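PDB 7KCT: 2-oxoglutarate carboxylase small subunit from Hydrogenobacter thermophilus, which belongs to the biotin carboxylase family, carries an ATP-grasp domain, and holds ADP, magnesium and bicarbonate. Local coordinates for residues Gly20-Arg25 with Arg375-Ala379; Ala29-Ile35 with Val317-Arg322; Ile40-Glu45 with Asn63-Tyr68; Asn339-Ile343 with Ile398-Trp404; Pro428-Ile433 with His454-Tyr458. All coordinates share one frame; numbering follows the deposited sequence.

Contact 1: Gly20-Arg25 with Arg375-Ala379; sequences GEIACR and RVEHA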
# COMPACT_ATOMS: atom_id res chain seq x y z
N GLY A 20 -7.81 17.16 -5.32
CA GLY A 20 -6.67 16.72 -4.56
C GLY A 20 -6.81 15.27 -4.15
O GLY A 20 -7.49 14.48 -4.79
N GLU A 21 -6.19 14.91 -3.03
CA GLU A 21 -6.11 13.50 -2.66
C GLU A 21 -7.48 12.88 -2.39
O GLU A 21 -7.68 11.69 -2.66
CB GLU A 21 -5.19 13.29 -1.45
CG GLU A 21 -5.66 13.86 -0.10
CD GLU A 21 -6.44 12.85 0.72
OE1 GLU A 21 -6.58 11.67 0.27
OE2 GLU A 21 -6.90 13.22 1.83
N ILE A 22 -8.39 13.65 -1.77
CA ILE A 22 -9.69 13.08 -1.40
C ILE A 22 -10.53 12.86 -2.66
O ILE A 22 -11.32 11.91 -2.73
CB ILE A 22 -10.37 13.98 -0.34
CG1 ILE A 22 -11.63 13.32 0.20
CG2 ILE A 22 -10.77 15.36 -0.89
CD1 ILE A 22 -11.44 11.98 0.89
N ALA A 23 -10.40 13.73 -3.66
CA ALA A 23 -11.16 13.47 -4.87
C ALA A 23 -10.65 12.19 -5.52
O ALA A 23 -11.45 11.35 -5.95
CB ALA A 23 -11.10 14.67 -5.82
N CYS A 24 -9.32 11.95 -5.48
CA CYS A 24 -8.78 10.70 -6.02
C CYS A 24 -9.26 9.49 -5.23
O CYS A 24 -9.61 8.46 -5.83
CB CYS A 24 -7.25 10.75 -6.06
SG CYS A 24 -6.62 11.99 -7.25
N ARG A 25 -9.28 9.60 -3.91
CA ARG A 25 -9.78 8.53 -3.04
C ARG A 25 -11.21 8.16 -3.35
O ARG A 25 -11.57 6.98 -3.39
CB ARG A 25 -9.62 9.01 -1.58
CG ARG A 25 -10.37 8.15 -0.58
CD ARG A 25 -9.59 6.88 -0.29
NE ARG A 25 -10.23 5.98 0.66
CZ ARG A 25 -11.00 4.96 0.33
NH1 ARG A 25 -11.29 4.72 -0.95
NH2 ARG A 25 -11.46 4.16 1.29
N ARG A 375 0.68 2.31 2.63
CA ARG A 375 -0.35 2.85 1.74
C ARG A 375 -0.05 4.31 1.55
O ARG A 375 0.34 5.02 2.49
CB ARG A 375 -1.76 2.61 2.35
CG ARG A 375 -2.92 3.33 1.74
CD ARG A 375 -4.19 2.96 2.49
NE ARG A 375 -5.33 3.75 2.06
CZ ARG A 375 -6.54 3.62 2.55
NH1 ARG A 375 -6.81 2.72 3.52
NH2 ARG A 375 -7.49 4.38 2.08
N VAL A 376 -0.24 4.79 0.33
CA VAL A 376 -0.00 6.18 0.01
C VAL A 376 -1.27 6.74 -0.61
O VAL A 376 -1.81 6.14 -1.55
CB VAL A 376 1.18 6.37 -0.96
CG1 VAL A 376 1.37 7.89 -1.22
CG2 VAL A 376 2.43 5.79 -0.37
N GLU A 377 -1.73 7.87 -0.08
CA GLU A 377 -2.84 8.64 -0.65
C GLU A 377 -2.27 9.95 -1.19
O GLU A 377 -1.77 10.78 -0.43
CB GLU A 377 -3.93 8.90 0.39
CG GLU A 377 -4.54 7.63 0.98
CD GLU A 377 -5.64 6.97 0.11
OE1 GLU A 377 -6.27 7.63 -0.79
OE2 GLU A 377 -5.88 5.76 0.35
N HIS A 378 -2.32 10.13 -2.51
CA HIS A 378 -1.63 11.29 -3.05
C HIS A 378 -2.18 11.63 -4.44
O HIS A 378 -2.81 10.80 -5.11
CB HIS A 378 -0.10 11.03 -3.10
CG HIS A 378 0.34 10.18 -4.24
ND1 HIS A 378 1.36 10.54 -5.09
CD2 HIS A 378 -0.15 9.01 -4.72
CE1 HIS A 378 1.48 9.64 -6.05
NE2 HIS A 378 0.58 8.69 -5.84
N ALA A 379 -1.95 12.87 -4.84
CA ALA A 379 -2.40 13.28 -6.16
C ALA A 379 -1.31 14.01 -6.92
O ALA A 379 -1.61 14.86 -7.77
CB ALA A 379 -3.66 14.16 -6.07
O HOH W 1 -6.00 9.55 -2.53
O HOH W 2 -7.60 9.45 1.37
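A bend at chi2 (-82°) swings the Glu377 carboxylate toward helix 20-32, and Arg25, with CG trans to its backbone N (chi1 167°), passes obliquely over that carboxylate, Arg25 CD 3.4 Å from Glu377 OE1. The contact is a buried seam between the first helix of the Rossmann-like N-terminal domain and strand 374-378 of the antiparallel sheet in the C-terminal domain. Two waters join the segments. One donates to both Glu21 O (2.7 Å) and Glu377 OE1 (2.6 Å); the other donates to Glu21 OE1 and, weakly, to Glu377 OE1. The waters thus link two carboxylates whose nearest oxygens, Glu21 OE1 and Glu377 OE1, lie 4.2 Å apart, while Glu21 OE2 is held by Lys396 and by Tyr90 of an ADP pocket. On the strand, extended Arg375 grips Glu377 OE2 side-on through NE and NH2, the oxygen lying in the guanidinium plane, and Arg375 NE reaches Glu377 OE2 at 2.7 Å. Arg25 NE and Arg375 NH2, both donors, meet at 3.5 Å without a bond; Arg25 NE is hydrogen-bonded to His305, and Glu309 forms salt bridges to both arginines. His378 turns away from the helix and stacks on Tyr367 of the second subunit. Beyond it, at the start of the helix, the Ala379 methyl CB rests 3.9 Å from Cys24 SG.

Contact 2: Ala29-Ile35 with Val317-Arg322; sequences ACKELGI and VKWQIR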
# COMPACT_ATOMS: atom_id res chain seq x y z
N ALA A 29 -12.81 4.59 -5.27
CA ALA A 29 -13.92 3.81 -4.72
C ALA A 29 -15.02 3.63 -5.74
O ALA A 29 -15.60 2.54 -5.85
CB ALA A 29 -14.46 4.47 -3.45
N CYS A 30 -15.33 4.70 -6.50
CA CYS A 30 -16.34 4.63 -7.55
C CYS A 30 -15.94 3.68 -8.68
O CYS A 30 -16.78 2.93 -9.18
CB CYS A 30 -16.61 6.03 -8.12
SG CYS A 30 -17.48 7.18 -7.04
N LYS A 31 -14.68 3.72 -9.10
CA LYS A 31 -14.26 2.84 -10.18
C LYS A 31 -14.35 1.38 -9.76
O LYS A 31 -14.82 0.54 -10.54
CB LYS A 31 -12.83 3.17 -10.59
CG LYS A 31 -12.70 4.46 -11.42
CD LYS A 31 -11.18 4.79 -11.61
CE LYS A 31 -10.55 3.93 -12.69
NZ LYS A 31 -10.97 4.30 -14.11
N GLU A 32 -13.96 1.08 -8.52
CA GLU A 32 -14.04 -0.30 -8.05
C GLU A 32 -15.49 -0.77 -8.00
O GLU A 32 -15.77 -1.94 -8.26
CB GLU A 32 -13.37 -0.45 -6.68
CG GLU A 32 -11.83 -0.32 -6.73
CD GLU A 32 -11.16 -0.36 -5.33
OE1 GLU A 32 -11.92 -0.50 -4.35
OE2 GLU A 32 -9.90 -0.24 -5.21
N LEU A 33 -16.43 0.12 -7.70
CA LEU A 33 -17.87 -0.15 -7.74
C LEU A 33 -18.48 -0.11 -9.14
O LEU A 33 -19.66 -0.42 -9.26
CB LEU A 33 -18.61 0.86 -6.85
CG LEU A 33 -18.37 0.79 -5.35
CD1 LEU A 33 -19.02 1.95 -4.61
CD2 LEU A 33 -18.93 -0.55 -4.85
N GLY A 34 -17.73 0.26 -10.18
CA GLY A 34 -18.26 0.34 -11.53
C GLY A 34 -19.08 1.57 -11.82
O GLY A 34 -19.95 1.53 -12.68
N ILE A 35 -18.82 2.64 -11.11
CA ILE A 35 -19.58 3.88 -11.24
C ILE A 35 -18.75 4.85 -12.07
O ILE A 35 -17.54 5.00 -11.85
CB ILE A 35 -19.88 4.49 -9.86
CG1 ILE A 35 -20.73 3.53 -9.01
CG2 ILE A 35 -20.50 5.85 -10.01
CD1 ILE A 35 -20.69 3.87 -7.50
N VAL A 317 -15.10 4.88 2.74
CA VAL A 317 -15.62 5.66 1.61
C VAL A 317 -16.53 4.80 0.73
O VAL A 317 -17.58 5.26 0.26
CB VAL A 317 -14.46 6.27 0.81
CG1 VAL A 317 -14.95 7.01 -0.41
CG2 VAL A 317 -13.69 7.24 1.67
N LYS A 318 -16.11 3.58 0.39
CA LYS A 318 -16.98 2.72 -0.39
C LYS A 318 -18.31 2.52 0.34
O LYS A 318 -19.38 2.53 -0.30
CB LYS A 318 -16.28 1.38 -0.67
CG LYS A 318 -16.96 0.58 -1.76
CD LYS A 318 -16.25 -0.72 -2.11
CE LYS A 318 -14.97 -0.50 -2.87
NZ LYS A 318 -14.46 -1.79 -3.45
N TRP A 319 -18.27 2.34 1.68
CA TRP A 319 -19.52 2.19 2.44
C TRP A 319 -20.35 3.46 2.41
O TRP A 319 -21.58 3.38 2.30
CB TRP A 319 -19.23 1.74 3.90
CG TRP A 319 -19.16 0.25 3.93
CD1 TRP A 319 -18.05 -0.52 4.13
CD2 TRP A 319 -20.24 -0.66 3.67
NE1 TRP A 319 -18.37 -1.84 3.97
CE2 TRP A 319 -19.71 -1.96 3.74
CE3 TRP A 319 -21.62 -0.50 3.43
CZ2 TRP A 319 -20.51 -3.10 3.54
CZ3 TRP A 319 -22.40 -1.63 3.25
CH2 TRP A 319 -21.84 -2.91 3.30
N GLN A 320 -19.73 4.64 2.49
CA GLN A 320 -20.50 5.86 2.30
C GLN A 320 -21.36 5.74 1.05
O GLN A 320 -22.54 6.06 1.05
CB GLN A 320 -19.58 7.08 2.20
CG GLN A 320 -19.15 7.75 3.51
CD GLN A 320 -18.27 8.95 3.24
OE1 GLN A 320 -17.21 8.84 2.59
NE2 GLN A 320 -18.76 10.11 3.62
N ILE A 321 -20.75 5.31 -0.05
CA ILE A 321 -21.43 5.32 -1.33
C ILE A 321 -22.53 4.27 -1.36
O ILE A 321 -23.63 4.53 -1.84
CB ILE A 321 -20.42 5.10 -2.47
CG1 ILE A 321 -19.47 6.30 -2.53
CG2 ILE A 321 -21.15 4.95 -3.80
CD1 ILE A 321 -18.21 6.03 -3.26
N ARG A 322 -22.26 3.09 -0.84
CA ARG A 322 -23.28 2.05 -0.77
C ARG A 322 -24.45 2.46 0.12
O ARG A 322 -25.61 2.12 -0.18
CB ARG A 322 -22.67 0.78 -0.22
CG ARG A 322 -21.80 0.01 -1.15
CD ARG A 322 -21.07 -1.11 -0.38
NE ARG A 322 -20.60 -2.05 -1.35
CZ ARG A 322 -19.41 -2.64 -1.35
NH1 ARG A 322 -18.52 -2.40 -0.38
NH2 ARG A 322 -19.11 -3.46 -2.36
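Leu33 and Ile321 meet where the C-terminal end of helix 20-32, closed by a Schellman motif at Gly34, packs on helix 316-324, so that the Rossmann-like N-terminal domain and the ATP-grasp domain adjoin. The apolar part centres on the two branches of Ile321. Its CG2 lies 3.8 Å from Leu33 CD1 and also touches Ile35 CD1, while Ile321 CD1 touches both Cys30 SG (4.0 Å) and Ala29 CB. Mixed contacts surround Leu33: both its methyls rest against Lys318 CG, and Leu33 CD2 sits over one face of the Arg322 guanidinium, 3.8 Å from Arg322 NH2. The ionic part is a single salt bridge. A bend at chi3 (-72°) turns the end of Lys318 across Glu32, so that Lys318 NZ donates to Glu32 OE1 at 3.0 Å. Arg410 of the second subunit also pairs with this oxygen, giving it two cationic partners. Lys318 NZ meets Glu32 OE1 on its anti side, 19° out of the carboxylate plane.

Contact 3: Ile40-Glu45 with Asn63-Tyr68; sequences IYNEIE and NPLDTY
Asn42 uses both ends of its amide in different directions: ND2 crosses to Thr67 OG1 (2.9 Å, N-H...O 164°), while OD1 turns back to Ile44 N (2.9 Å) and closes an Asx turn. The Thr67 hydroxyl lies in the amide plane of Asn42. With CG trans to the backbone N (chi1 -171°), the amide is carried over to the Pro64-Thr67 turn, where Asn42 ND2 also comes within 3.4 Å of Pro64 CA. Here the end of strand 36-41 in the parallel Rossmann-like sheet meets the beginning of helix 66-69, which Asn63 caps by accepting from Asp66 N. Apolar contacts flank the polar centre. Ile40 CD1 lies 3.8 Å from Tyr68 CD1, the two side chains running past each other in opposite directions, and Tyr68 also stacks on Phe92. Toward the surface, Ile44 CD1 touches Pro64 CG at 3.9 Å. Thr67 CG2 packs on the strand backbone, 3.6 Å from Tyr41 C. Thr67 OG1 accepts from Asn42 ND2 and is also bonded to Ile60 O, and the Asn42 amide is gripped at both its oxygen and its nitrogen, which should restrict the rotation of both polar groups where the chain leaves the strand.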
# COMPACT_ATOMS: atom_id res chain seq x y z
N ILE A 40 -14.67 18.20 -11.09
CA ILE A 40 -14.75 19.64 -11.34
C ILE A 40 -13.39 20.23 -11.02
O ILE A 40 -12.65 19.69 -10.19
CB ILE A 40 -15.86 20.34 -10.51
CG1 ILE A 40 -15.69 20.11 -9.00
CG2 ILE A 40 -17.25 19.89 -10.96
CD1 ILE A 40 -16.65 20.90 -8.10
N TYR A 41 -13.06 21.35 -11.67
CA TYR A 41 -11.76 21.92 -11.41
C TYR A 41 -11.72 23.38 -11.82
O TYR A 41 -12.54 23.85 -12.62
CB TYR A 41 -10.61 21.16 -12.12
CG TYR A 41 -10.67 21.18 -13.62
CD1 TYR A 41 -11.56 20.38 -14.31
CD2 TYR A 41 -9.79 21.97 -14.36
CE1 TYR A 41 -11.63 20.40 -15.68
CE2 TYR A 41 -9.85 21.99 -15.75
CZ TYR A 41 -10.78 21.22 -16.38
OH TYR A 41 -10.84 21.20 -17.73
N ASN A 42 -10.74 24.08 -11.27
CA ASN A 42 -10.45 25.45 -11.68
C ASN A 42 -9.39 25.46 -12.76
O ASN A 42 -8.49 24.60 -12.80
CB ASN A 42 -9.99 26.27 -10.47
CG ASN A 42 -9.90 27.76 -10.77
OD1 ASN A 42 -8.87 28.23 -11.28
ND2 ASN A 42 -10.98 28.49 -10.52
N GLU A 43 -9.49 26.45 -13.65
CA GLU A 43 -8.50 26.63 -14.72
C GLU A 43 -7.06 26.58 -14.19
O GLU A 43 -6.15 26.18 -14.92
CB GLU A 43 -8.77 27.96 -15.47
N ILE A 44 -6.80 26.97 -12.94
CA ILE A 44 -5.41 26.91 -12.50
C ILE A 44 -4.89 25.49 -12.28
O ILE A 44 -3.67 25.31 -12.15
CB ILE A 44 -5.14 27.67 -11.19
CG1 ILE A 44 -6.09 27.15 -10.11
CG2 ILE A 44 -5.23 29.20 -11.44
CD1 ILE A 44 -5.64 27.42 -8.74
N GLU A 45 -5.76 24.48 -12.25
CA GLU A 45 -5.43 23.09 -11.95
C GLU A 45 -5.81 22.19 -13.12
O GLU A 45 -6.32 21.08 -12.95
CB GLU A 45 -6.15 22.65 -10.67
CG GLU A 45 -5.50 23.07 -9.37
CD GLU A 45 -5.99 22.22 -8.19
OE1 GLU A 45 -7.23 22.02 -8.05
OE2 GLU A 45 -5.10 21.74 -7.44
N ASN A 63 -13.30 32.04 -9.49
CA ASN A 63 -11.98 32.06 -8.86
C ASN A 63 -11.76 30.68 -8.27
O ASN A 63 -12.68 29.84 -8.33
CB ASN A 63 -11.91 33.16 -7.79
CG ASN A 63 -12.91 32.95 -6.69
OD1 ASN A 63 -12.89 31.96 -5.98
ND2 ASN A 63 -13.80 33.93 -6.53
N PRO A 64 -10.57 30.41 -7.71
CA PRO A 64 -10.23 29.04 -7.30
C PRO A 64 -11.09 28.46 -6.21
O PRO A 64 -11.26 27.24 -6.18
CB PRO A 64 -8.76 29.16 -6.88
CG PRO A 64 -8.20 30.25 -7.83
CD PRO A 64 -9.36 31.27 -7.79
N LEU A 65 -11.62 29.26 -5.28
CA LEU A 65 -12.44 28.61 -4.26
C LEU A 65 -13.89 28.51 -4.70
O LEU A 65 -14.58 27.58 -4.29
CB LEU A 65 -12.39 29.35 -2.93
CG LEU A 65 -11.09 29.39 -2.14
CD1 LEU A 65 -11.41 29.93 -0.78
CD2 LEU A 65 -10.46 28.05 -2.06
N ASP A 66 -14.37 29.48 -5.47
CA ASP A 66 -15.74 29.48 -5.97
C ASP A 66 -16.02 28.23 -6.79
O ASP A 66 -17.16 27.80 -6.86
CB ASP A 66 -15.95 30.73 -6.82
CG ASP A 66 -17.29 30.73 -7.55
OD1 ASP A 66 -18.33 30.77 -6.86
OD2 ASP A 66 -17.28 30.73 -8.80
N THR A 67 -14.99 27.68 -7.45
CA THR A 67 -15.10 26.39 -8.12
C THR A 67 -15.80 25.36 -7.24
O THR A 67 -16.70 24.65 -7.69
CB THR A 67 -13.71 25.88 -8.51
OG1 THR A 67 -13.11 26.78 -9.46
CG2 THR A 67 -13.78 24.43 -9.11
N TYR A 68 -15.37 25.24 -5.98
CA TYR A 68 -15.86 24.22 -5.07
C TYR A 68 -16.91 24.70 -4.06
O TYR A 68 -17.49 23.86 -3.36
CB TYR A 68 -14.67 23.59 -4.32
CG TYR A 68 -13.60 23.08 -5.26
CD1 TYR A 68 -13.71 21.82 -5.81
CD2 TYR A 68 -12.52 23.87 -5.64
CE1 TYR A 68 -12.79 21.33 -6.67
CE2 TYR A 68 -11.57 23.39 -6.53
CZ TYR A 68 -11.73 22.09 -7.04
OH TYR A 68 -10.87 21.50 -7.92

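Contact 4: Asn339-Ile343 with Ile398-Trp404; sequences NGYSI and IVWAPLW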
# COMPACT_ATOMS: atom_id res chain seq x y z
N ASN A 339 -7.22 -4.83 14.73
CA ASN A 339 -6.04 -5.65 14.48
C ASN A 339 -4.84 -4.74 14.29
O ASN A 339 -4.76 -4.03 13.29
CB ASN A 339 -6.30 -6.53 13.25
CG ASN A 339 -5.12 -7.40 12.87
OD1 ASN A 339 -4.38 -7.87 13.71
ND2 ASN A 339 -4.99 -7.68 11.58
N GLY A 340 -3.93 -4.74 15.27
CA GLY A 340 -2.67 -4.06 15.11
C GLY A 340 -2.76 -2.55 15.24
O GLY A 340 -3.65 -1.98 15.87
N TYR A 341 -1.79 -1.89 14.61
CA TYR A 341 -1.59 -0.47 14.78
C TYR A 341 -1.29 0.17 13.43
O TYR A 341 -0.56 -0.41 12.63
CB TYR A 341 -0.41 -0.20 15.73
CG TYR A 341 -0.67 -0.58 17.15
CD1 TYR A 341 -0.40 -1.85 17.61
CD2 TYR A 341 -1.21 0.34 18.04
CE1 TYR A 341 -0.65 -2.20 18.92
CE2 TYR A 341 -1.48 -0.01 19.35
CZ TYR A 341 -1.21 -1.28 19.78
OH TYR A 341 -1.47 -1.63 21.09
N SER A 342 -1.79 1.38 13.23
CA SER A 342 -1.64 2.13 12.00
C SER A 342 -1.34 3.58 12.35
O SER A 342 -1.89 4.12 13.31
CB SER A 342 -2.91 1.98 11.15
OG SER A 342 -2.86 2.81 10.00
N ILE A 343 -0.47 4.19 11.57
CA ILE A 343 -0.05 5.56 11.75
C ILE A 343 -0.17 6.24 10.40
O ILE A 343 0.22 5.67 9.37
CB ILE A 343 1.40 5.64 12.27
CG1 ILE A 343 1.61 4.81 13.54
CG2 ILE A 343 1.79 7.06 12.60
CD1 ILE A 343 3.09 4.78 14.03
N ILE A 398 0.50 6.28 5.05
CA ILE A 398 -0.17 5.46 6.05
C ILE A 398 0.56 4.15 6.17
O ILE A 398 0.89 3.54 5.15
CB ILE A 398 -1.64 5.20 5.70
CG1 ILE A 398 -2.36 6.52 5.54
CG2 ILE A 398 -2.31 4.30 6.77
CD1 ILE A 398 -2.87 6.75 4.15
N VAL A 399 0.82 3.69 7.40
CA VAL A 399 1.44 2.40 7.58
C VAL A 399 0.62 1.57 8.56
O VAL A 399 -0.20 2.09 9.32
CB VAL A 399 2.92 2.43 8.05
CG1 VAL A 399 3.73 3.34 7.15
CG2 VAL A 399 3.08 2.82 9.57
N TRP A 400 0.85 0.27 8.49
CA TRP A 400 0.21 -0.69 9.40
C TRP A 400 1.25 -1.70 9.86
O TRP A 400 2.13 -2.08 9.08
CB TRP A 400 -0.99 -1.45 8.72
CG TRP A 400 -1.59 -2.52 9.66
CD1 TRP A 400 -2.61 -2.36 10.54
CD2 TRP A 400 -1.17 -3.88 9.80
NE1 TRP A 400 -2.87 -3.54 11.23
CE2 TRP A 400 -1.97 -4.48 10.80
CE3 TRP A 400 -0.21 -4.66 9.17
CZ2 TRP A 400 -1.81 -5.80 11.19
CZ3 TRP A 400 -0.04 -5.95 9.55
CH2 TRP A 400 -0.84 -6.52 10.55
N ALA A 401 1.16 -2.14 11.12
CA ALA A 401 1.97 -3.26 11.59
C ALA A 401 1.23 -3.96 12.72
O ALA A 401 0.32 -3.39 13.32
CB ALA A 401 3.33 -2.79 12.10
N PRO A 402 1.66 -5.18 13.09
CA PRO A 402 0.97 -5.87 14.22
C PRO A 402 1.27 -5.22 15.56
O PRO A 402 0.42 -5.24 16.46
CB PRO A 402 1.50 -7.32 14.15
CG PRO A 402 2.19 -7.43 12.76
CD PRO A 402 2.71 -6.02 12.50
N LEU A 403 2.44 -4.62 15.72
CA LEU A 403 2.87 -4.03 16.98
C LEU A 403 3.18 -2.56 16.79
O LEU A 403 3.61 -2.14 15.71
CB LEU A 403 4.13 -4.72 17.53
CG LEU A 403 4.09 -6.25 17.63
CD1 LEU A 403 5.46 -6.82 17.95
CD2 LEU A 403 3.05 -6.69 18.68
N TRP A 404 3.03 -1.79 17.87
CA TRP A 404 3.24 -0.34 17.85
C TRP A 404 4.66 0.03 17.39
O TRP A 404 4.85 0.93 16.55
CB TRP A 404 2.97 0.25 19.25
CG TRP A 404 3.44 1.64 19.40
CD1 TRP A 404 4.48 2.07 20.18
CD2 TRP A 404 2.91 2.80 18.77
NE1 TRP A 404 4.65 3.43 20.03
CE2 TRP A 404 3.68 3.90 19.19
CE3 TRP A 404 1.86 3.01 17.87
CZ2 TRP A 404 3.46 5.19 18.72
CZ3 TRP A 404 1.63 4.27 17.43
CH2 TRP A 404 2.44 5.35 17.84
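An antiparallel ladder in the sheet of the C-terminal biotin carboxylase domain pairs Tyr341, Ser342 and Ile343 of strand 341-351 with Ala401, Trp400 and Val399 of strand 393-401. Tyr341 and Ala401 form a hydrogen-bonded pair, Tyr341 N to Ala401 O and Ala401 N to Tyr341 O, both 2.9 Å. Ser342 and Trp400 are the non-hydrogen-bonded pair between two such pairs, but the Ser342 hydroxyl adds a bond of its own: Ser342 OG donates to Val399 O at 2.8 Å. That oxygen also accepts from Ile343 N (3.1 Å), the two donors arriving from opposite faces of its carbonyl plane. On the side of Tyr341 and Ile343, Trp404 starts helix 404-417 and crosses both. Its CB stands over the centre of the Tyr341 ring in a CH-pi contact, 4.2 Å from the centroid and 5° off the normal, and Ile343 CD1 touches Trp404 CZ3 at 3.7 Å. The Trp404 indole nitrogen bonds outside the ladder, to Arg440 O. From the middle pair, Trp400, with CG trans to its backbone N (chi1 176°), sends its indole past Gly340, beyond the end of the ladder. Trp400 NE1 then donates almost straight (174°) to Asn339 O, 2.8 Å away in the ring plane.

Contact 5: Pro428-Ile433 with His454-Tyr458; sequences PLLINI and HVFDY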
# COMPACT_ATOMS: atom_id res chain seq x y z
N PRO A 428 11.05 15.97 6.93
CA PRO A 428 12.15 15.88 7.92
C PRO A 428 11.65 15.98 9.37
O PRO A 428 12.15 15.27 10.26
CB PRO A 428 13.07 17.04 7.55
CG PRO A 428 12.72 17.41 6.08
CD PRO A 428 11.26 17.05 5.93
N LEU A 429 10.69 16.87 9.65
CA LEU A 429 10.12 16.91 11.00
C LEU A 429 9.48 15.59 11.36
O LEU A 429 9.62 15.11 12.48
CB LEU A 429 9.10 18.05 11.09
CG LEU A 429 8.21 18.08 12.33
CD1 LEU A 429 8.99 18.76 13.46
CD2 LEU A 429 6.93 18.80 12.03
N LEU A 430 8.71 15.00 10.44
CA LEU A 430 8.04 13.76 10.76
C LEU A 430 9.02 12.64 11.06
O LEU A 430 8.77 11.78 11.93
CB LEU A 430 7.10 13.38 9.61
CG LEU A 430 5.97 14.39 9.36
CD1 LEU A 430 5.32 14.15 8.02
CD2 LEU A 430 4.92 14.33 10.49
N ILE A 431 10.15 12.61 10.35
CA ILE A 431 11.17 11.60 10.63
C ILE A 431 11.64 11.72 12.07
O ILE A 431 11.82 10.71 12.78
CB ILE A 431 12.34 11.73 9.63
CG1 ILE A 431 11.90 11.30 8.22
CG2 ILE A 431 13.53 10.93 10.08
CD1 ILE A 431 12.86 11.75 7.10
N ASN A 432 11.86 12.95 12.52
CA ASN A 432 12.38 13.16 13.88
C ASN A 432 11.36 12.74 14.94
O ASN A 432 11.73 12.28 16.02
CB ASN A 432 12.79 14.62 14.08
CG ASN A 432 14.14 14.95 13.45
OD1 ASN A 432 14.93 14.08 13.17
ND2 ASN A 432 14.40 16.22 13.24
N ILE A 433 10.07 12.97 14.68
CA ILE A 433 9.04 12.49 15.60
C ILE A 433 9.11 10.97 15.73
O ILE A 433 9.10 10.42 16.85
CB ILE A 433 7.65 12.97 15.13
CG1 ILE A 433 7.60 14.50 15.09
CG2 ILE A 433 6.58 12.39 16.01
CD1 ILE A 433 6.29 15.11 14.56
N HIS A 454 13.44 19.75 19.76
CA HIS A 454 14.45 18.95 19.07
C HIS A 454 13.95 18.35 17.75
O HIS A 454 14.75 18.03 16.87
CB HIS A 454 14.92 17.83 19.99
CG HIS A 454 16.09 17.07 19.46
ND1 HIS A 454 17.16 17.68 18.84
CD2 HIS A 454 16.33 15.73 19.42
CE1 HIS A 454 18.03 16.76 18.46
NE2 HIS A 454 17.55 15.57 18.81
N VAL A 455 12.63 18.19 17.58
CA VAL A 455 12.16 17.55 16.35
C VAL A 455 12.28 18.51 15.19
O VAL A 455 12.27 18.08 14.03
CB VAL A 455 10.75 16.95 16.52
CG1 VAL A 455 10.79 15.89 17.58
CG2 VAL A 455 9.77 18.04 16.85
N PHE A 456 12.46 19.79 15.46
CA PHE A 456 12.74 20.76 14.41
C PHE A 456 14.23 20.89 14.06
O PHE A 456 14.58 21.69 13.19
CB PHE A 456 12.23 22.14 14.80
CG PHE A 456 10.75 22.19 15.06
CD1 PHE A 456 10.23 21.73 16.26
CD2 PHE A 456 9.88 22.72 14.11
CE1 PHE A 456 8.84 21.80 16.53
CE2 PHE A 456 8.52 22.78 14.34
CZ PHE A 456 7.99 22.33 15.58
N ASP A 457 15.11 20.10 14.66
CA ASP A 457 16.54 20.17 14.37
C ASP A 457 16.82 19.20 13.22
O ASP A 457 16.73 17.98 13.39
CB ASP A 457 17.37 19.83 15.61
CG ASP A 457 17.21 20.84 16.79
OD1 ASP A 457 16.94 22.05 16.56
OD2 ASP A 457 17.35 20.40 17.97
N TYR A 458 17.10 19.72 12.05
CA TYR A 458 17.52 18.85 10.95
C TYR A 458 18.24 19.71 9.92
O TYR A 458 18.03 20.92 9.86
CB TYR A 458 16.32 18.11 10.33
CG TYR A 458 15.19 19.00 9.88
CD1 TYR A 458 15.28 19.73 8.71
CD2 TYR A 458 14.00 19.08 10.62
CE1 TYR A 458 14.22 20.53 8.29
CE2 TYR A 458 12.95 19.86 10.21
CZ TYR A 458 13.07 20.58 9.04
OH TYR A 458 12.02 21.38 8.64
O HOH W 3 10.11 19.18 7.95
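Asn432 ND2 donates to two backbone carbonyls at once, Val455 O (2.9 Å, N-H...O 173°) and Asp457 O (2.9 Å, 132°). Val455 O lies in the amide plane and Asp457 O is tilted from it, and at each carbonyl the nitrogen approaches from above the C=O plane. The amide therefore clamps the 3-10 turn at 454-456 and the residues that follow it, while Tyr458 turns the edge of its ring to the same nitrogen. This turn, which comes after helix 448-451, packs along helix 427-435 of the biotin carboxylase C-terminal domain. Two CH-pi contacts flank the clamp. Pro428 CB stands over the centre of the Tyr458 ring, 3.5 Å from the centroid; with CG between backbone N and carbonyl carbon (chi1 54°), the tyrosine lays its ring beside the helix, and Lys353 makes a cation-pi contact with it. Leu429 CD1 lies over the centre of the Phe456 ring, 4.0 Å from the centroid, and presses on Val455 CG2 at 3.6 Å. Within the turn, His454 ND1 donates to Asp457 OD2 (2.9 Å). A water bridges backbone and phenol, accepting from Leu429 N and bonding Tyr458 OH at 3.0 Å.

In the fold
Contacts 1 and 2 are buried and share helix 20-32, its start meeting the C-terminal domain and its end the ATP-grasp domain; they touch where Arg25 packs on Val317, and both reach the second subunit. Contacts 3, 4 and 5 are only partly buried. Contact 4 joins contact 1 through neighbouring strands of one sheet, Ile398 pairing with Arg375, whereas contacts 3 and 5 lie far apart, with centres about 34 Å from each other. Chemistry follows place: charge and bridging water at the inter-domain seam of contact 1, apolar packing with one salt bridge in contact 2, a backbone ladder in contact 4, and an asparagine amide tying a loop or turn to a helix in contacts 3 and 5.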